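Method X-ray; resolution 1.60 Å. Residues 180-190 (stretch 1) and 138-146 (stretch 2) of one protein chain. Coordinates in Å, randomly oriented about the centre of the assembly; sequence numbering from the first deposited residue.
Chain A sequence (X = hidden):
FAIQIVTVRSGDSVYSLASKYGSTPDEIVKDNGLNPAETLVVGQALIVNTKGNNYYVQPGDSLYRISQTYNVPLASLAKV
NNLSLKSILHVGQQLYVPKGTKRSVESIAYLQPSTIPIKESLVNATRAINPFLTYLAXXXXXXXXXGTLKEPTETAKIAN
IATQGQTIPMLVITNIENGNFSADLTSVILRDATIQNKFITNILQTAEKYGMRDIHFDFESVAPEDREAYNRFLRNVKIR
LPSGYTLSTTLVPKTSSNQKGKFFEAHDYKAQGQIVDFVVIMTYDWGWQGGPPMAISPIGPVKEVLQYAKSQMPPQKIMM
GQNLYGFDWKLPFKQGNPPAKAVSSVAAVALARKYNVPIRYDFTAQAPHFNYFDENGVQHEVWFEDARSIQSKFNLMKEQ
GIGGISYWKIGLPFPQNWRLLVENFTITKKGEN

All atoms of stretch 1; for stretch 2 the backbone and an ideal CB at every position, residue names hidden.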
# COMPACT_ATOMS: atom_id res chain seq x y z
N ASN A 180 -11.88 -19.40 -4.37
CA ASN A 180 -11.19 -19.60 -3.10
C ASN A 180 -9.80 -20.18 -3.28
O ASN A 180 -9.56 -21.00 -4.18
CB ASN A 180 -12.00 -20.51 -2.20
CG ASN A 180 -13.18 -19.79 -1.58
OD1 ASN A 180 -14.33 -20.16 -1.80
ND2 ASN A 180 -12.89 -18.76 -0.79
N PHE A 181 -8.88 -19.78 -2.40
CA PHE A 181 -7.56 -20.37 -2.38
C PHE A 181 -7.66 -21.85 -2.03
O PHE A 181 -8.44 -22.25 -1.16
CB PHE A 181 -6.64 -19.67 -1.39
CG PHE A 181 -6.18 -18.29 -1.83
CD1 PHE A 181 -5.28 -18.15 -2.86
CD2 PHE A 181 -6.65 -17.14 -1.21
CE1 PHE A 181 -4.82 -16.90 -3.28
CE2 PHE A 181 -6.20 -15.87 -1.62
CZ PHE A 181 -5.29 -15.76 -2.66
N SER A 182 -6.88 -22.67 -2.73
CA SER A 182 -7.06 -24.12 -2.66
C SER A 182 -5.78 -24.88 -2.36
O SER A 182 -4.89 -24.93 -3.20
CB SER A 182 -7.62 -24.61 -3.99
OG SER A 182 -7.64 -26.04 -4.05
N ALA A 183 -5.71 -25.48 -1.18
CA ALA A 183 -4.60 -26.37 -0.83
C ALA A 183 -4.51 -27.57 -1.78
O ALA A 183 -3.41 -28.08 -2.06
CB ALA A 183 -4.73 -26.84 0.60
N ASP A 184 -5.66 -28.07 -2.22
CA ASP A 184 -5.67 -29.26 -3.09
C ASP A 184 -5.00 -28.97 -4.43
O ASP A 184 -4.28 -29.80 -4.98
CB ASP A 184 -7.10 -29.76 -3.32
CG ASP A 184 -7.72 -30.34 -2.08
OD1 ASP A 184 -6.97 -30.71 -1.16
OD2 ASP A 184 -8.97 -30.45 -2.04
N LEU A 185 -5.23 -27.77 -4.95
CA LEU A 185 -4.60 -27.35 -6.20
C LEU A 185 -3.07 -27.30 -6.09
O LEU A 185 -2.38 -27.83 -6.95
CB LEU A 185 -5.16 -25.99 -6.64
CG LEU A 185 -4.55 -25.28 -7.85
CD1 LEU A 185 -4.54 -26.15 -9.11
CD2 LEU A 185 -5.32 -23.98 -8.09
N THR A 186 -2.54 -26.65 -5.06
CA THR A 186 -1.08 -26.61 -4.91
C THR A 186 -0.50 -27.99 -4.61
O THR A 186 0.62 -28.26 -4.97
CB THR A 186 -0.61 -25.59 -3.82
OG1 THR A 186 -1.59 -25.48 -2.79
CG2 THR A 186 -0.44 -24.21 -4.43
N SER A 187 -1.26 -28.89 -3.98
CA SER A 187 -0.71 -30.23 -3.75
C SER A 187 -0.45 -30.93 -5.08
O SER A 187 0.56 -31.63 -5.23
CB SER A 187 -1.64 -31.05 -2.86
OG SER A 187 -1.55 -30.60 -1.51
N VAL A 188 -1.36 -30.77 -6.04
CA VAL A 188 -1.13 -31.37 -7.35
C VAL A 188 0.10 -30.76 -8.00
O VAL A 188 1.02 -31.48 -8.39
CB VAL A 188 -2.36 -31.21 -8.29
CG1 VAL A 188 -2.03 -31.75 -9.66
CG2 VAL A 188 -3.56 -31.93 -7.71
N ILE A 189 0.12 -29.44 -8.12
CA ILE A 189 1.21 -28.73 -8.81
C ILE A 189 2.56 -28.89 -8.13
O ILE A 189 3.58 -29.01 -8.81
CB ILE A 189 0.87 -27.24 -8.97
CG1 ILE A 189 -0.28 -27.11 -9.96
CG2 ILE A 189 2.08 -26.45 -9.47
CD1 ILE A 189 -0.83 -25.71 -10.10
N LEU A 190 2.57 -28.90 -6.80
CA LEU A 190 3.85 -28.98 -6.08
C LEU A 190 4.37 -30.41 -5.96
O LEU A 190 5.55 -30.61 -5.61
CB LEU A 190 3.70 -28.35 -4.69
CG LEU A 190 3.38 -26.85 -4.68
CD1 LEU A 190 3.21 -26.38 -3.25
CD2 LEU A 190 4.45 -26.02 -5.41
N UNK A 138 -1.66 -7.26 -12.19
CA UNK A 138 -3.02 -7.60 -12.56
C UNK A 138 -3.42 -8.93 -11.93
O UNK A 138 -2.92 -10.00 -12.28
CB UNK A 138 -3.16 -7.66 -14.08
N UNK A 139 -4.34 -8.83 -10.97
CA UNK A 139 -4.76 -9.96 -10.16
C UNK A 139 -5.99 -10.61 -10.78
O UNK A 139 -7.04 -9.95 -10.83
CB UNK A 139 -5.05 -9.52 -8.72
N UNK A 140 -5.94 -11.86 -11.28
CA UNK A 140 -4.76 -12.75 -11.35
C UNK A 140 -4.96 -13.78 -12.46
O UNK A 140 -6.04 -13.90 -13.02
CB UNK A 140 -4.52 -13.45 -10.01
N UNK A 141 -3.89 -14.50 -12.78
CA UNK A 141 -3.96 -15.75 -13.56
C UNK A 141 -4.14 -16.88 -12.57
O UNK A 141 -3.34 -17.02 -11.65
CB UNK A 141 -2.71 -15.96 -14.42
N UNK A 142 -5.17 -17.71 -12.75
CA UNK A 142 -5.44 -18.80 -11.83
C UNK A 142 -4.81 -20.09 -12.37
O UNK A 142 -5.06 -20.46 -13.51
CB UNK A 142 -6.95 -18.97 -11.62
N UNK A 143 -3.99 -20.73 -11.55
CA UNK A 143 -3.36 -22.00 -11.88
C UNK A 143 -4.43 -23.08 -11.97
O UNK A 143 -5.39 -23.06 -11.20
CB UNK A 143 -2.30 -22.37 -10.84
N UNK A 144 -4.23 -24.03 -12.88
CA UNK A 144 -5.16 -25.15 -13.10
C UNK A 144 -4.43 -26.46 -12.89
O UNK A 144 -3.22 -26.52 -12.99
CB UNK A 144 -5.77 -25.10 -14.50
N UNK A 145 -5.21 -27.52 -12.64
CA UNK A 145 -4.65 -28.82 -12.29
C UNK A 145 -3.95 -29.51 -13.46
O UNK A 145 -3.22 -30.49 -13.25
CB UNK A 145 -5.76 -29.73 -11.75
N UNK A 146 -4.16 -29.03 -14.68
CA UNK A 146 -3.44 -29.55 -15.85
C UNK A 146 -2.21 -28.72 -16.19
O UNK A 146 -1.57 -28.94 -17.20
CB UNK A 146 -4.37 -29.60 -17.06

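Stretch 1 ends a short strand at Phe-181 and, after Ser-182, turns into a helix whose first turn is capped by the bond from Leu-185 N to Ser-182 OG (3.1 Å). The helix presents Leu-185, Val-188 and Ile-189 to stretch 2, so the side of the contact that stretch 1 supplies is mostly apolar.

Position 138 lies far from stretch 1, which places no demand on it; it is Tyr-138.

At 139 the CA-to-CB bond points toward stretch 1, yet nothing there lies within 5.5 Å of the ideal CB. A small residue would leave the gap open, whereas a long apolar or aromatic one could reach the ring of Phe-181. The residue is Phe-139, with chi1 in t; its CZ comes 4.5 Å from CZ of Phe-181, which lies at the edge of the Phe-139 ring, near its plane.

Position 140 follows a cis peptide bond and position 141 continues the extended strand. Neither CB has a neighbour in stretch 1, so many residues would fit; they are Ser-140 and Phe-141.

At 142 the CB points sideways, and again no atom of stretch 1 is near. A polar or charged chain would be as acceptable as an apolar one, and Glu-142 makes no contact with the helix.

Position 143 is the most constrained. Its CB points toward the helix, and the ideal CB is already 3.7 Å from Ile-189 CD1 and 4.4 Å from Leu-185 CD2. A small apolar residue suits such close quarters, and Ala-143 supplies one: its methyl packs against Ile-189, with CB to CD1 at 3.7 Å. The backbone is close as well, with Ala-143 O 3.2 Å from Leu-185 CD2.

At 144 the CB points away, so stretch 1 sets little limit on the side chain; the residue is Lys-144, whose side chain stays at least 5.6 Å from stretch 1, while its backbone lies against the helix: Lys-144 C is 3.8 Å from Leu-185 CD1, and Lys-144 O is 3.8 Å from Ile-189 CD1.

Position 145 has a sideways CB, 4.6 Å from Leu-185 CD1 and 4.7 Å from Val-188 CG1, with the carboxylate of Asp-184 farther along. A long chain with an apolar stem suits it: Lys or Arg would add a positive end, while neutral Gln or Met could serve as the stem alone. Arg-145 lays its CG 3.8 Å from Leu-185 CD1, and its extended chain brings NH2 3.5 Å from Asp-184 CB. Asp-184 C lies over one face of the guanidinium. The opposite charges remain beyond salt-bridge range, Arg-145 NH2 to Asp-184 OD2 being 4.5 Å.

At 146 the CB points away and the choice is open; Asp-146 leaves the helix untouched.

Stretch 2 (138-146) YFSFEAKRD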
# COMPACT_ATOMS: atom_id res chain seq x y z
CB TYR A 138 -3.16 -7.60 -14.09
CG TYR A 138 -4.59 -7.77 -14.61
CD1 TYR A 138 -5.68 -7.66 -13.78
CD2 TYR A 138 -4.82 -8.06 -15.95
CE1 TYR A 138 -6.96 -7.83 -14.26
CE2 TYR A 138 -6.10 -8.21 -16.44
CZ TYR A 138 -7.16 -8.11 -15.60
OH TYR A 138 -8.45 -8.28 -16.08
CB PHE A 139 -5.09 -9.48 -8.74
CG PHE A 139 -5.26 -10.59 -7.73
CD1 PHE A 139 -6.46 -11.27 -7.63
CD2 PHE A 139 -4.24 -10.91 -6.85
CE1 PHE A 139 -6.61 -12.29 -6.69
CE2 PHE A 139 -4.41 -11.91 -5.92
CZ PHE A 139 -5.58 -12.59 -5.84
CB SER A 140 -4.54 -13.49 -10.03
OG SER A 140 -5.52 -14.51 -9.87
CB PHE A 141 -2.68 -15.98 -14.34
CG PHE A 141 -2.47 -15.05 -15.51
CD1 PHE A 141 -2.20 -13.70 -15.30
CD2 PHE A 141 -2.51 -15.54 -16.81
CE1 PHE A 141 -1.99 -12.86 -16.37
CE2 PHE A 141 -2.29 -14.68 -17.89
CZ PHE A 141 -2.03 -13.35 -17.66
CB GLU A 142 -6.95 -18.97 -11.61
CG GLU A 142 -7.55 -17.69 -11.01
CD GLU A 142 -9.05 -17.73 -10.74
OE1 GLU A 142 -9.72 -18.70 -11.13
OE2 GLU A 142 -9.55 -16.76 -10.12
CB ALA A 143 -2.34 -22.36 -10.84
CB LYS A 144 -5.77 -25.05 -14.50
CG LYS A 144 -6.73 -23.88 -14.61
CD LYS A 144 -7.03 -23.45 -16.03
CE LYS A 144 -7.55 -24.54 -16.95
NZ LYS A 144 -7.52 -24.04 -18.36
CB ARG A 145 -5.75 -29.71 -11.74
CG ARG A 145 -6.18 -29.31 -10.34
CD ARG A 145 -7.37 -30.14 -9.85
NE ARG A 145 -7.89 -29.60 -8.60
CZ ARG A 145 -8.30 -30.32 -7.56
NH1 ARG A 145 -8.31 -31.66 -7.62
NH2 ARG A 145 -8.73 -29.70 -6.47
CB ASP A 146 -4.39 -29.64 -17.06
CG ASP A 146 -4.92 -28.30 -17.51
OD1 ASP A 146 -4.66 -27.28 -16.85
OD2 ASP A 146 -5.65 -28.28 -18.53
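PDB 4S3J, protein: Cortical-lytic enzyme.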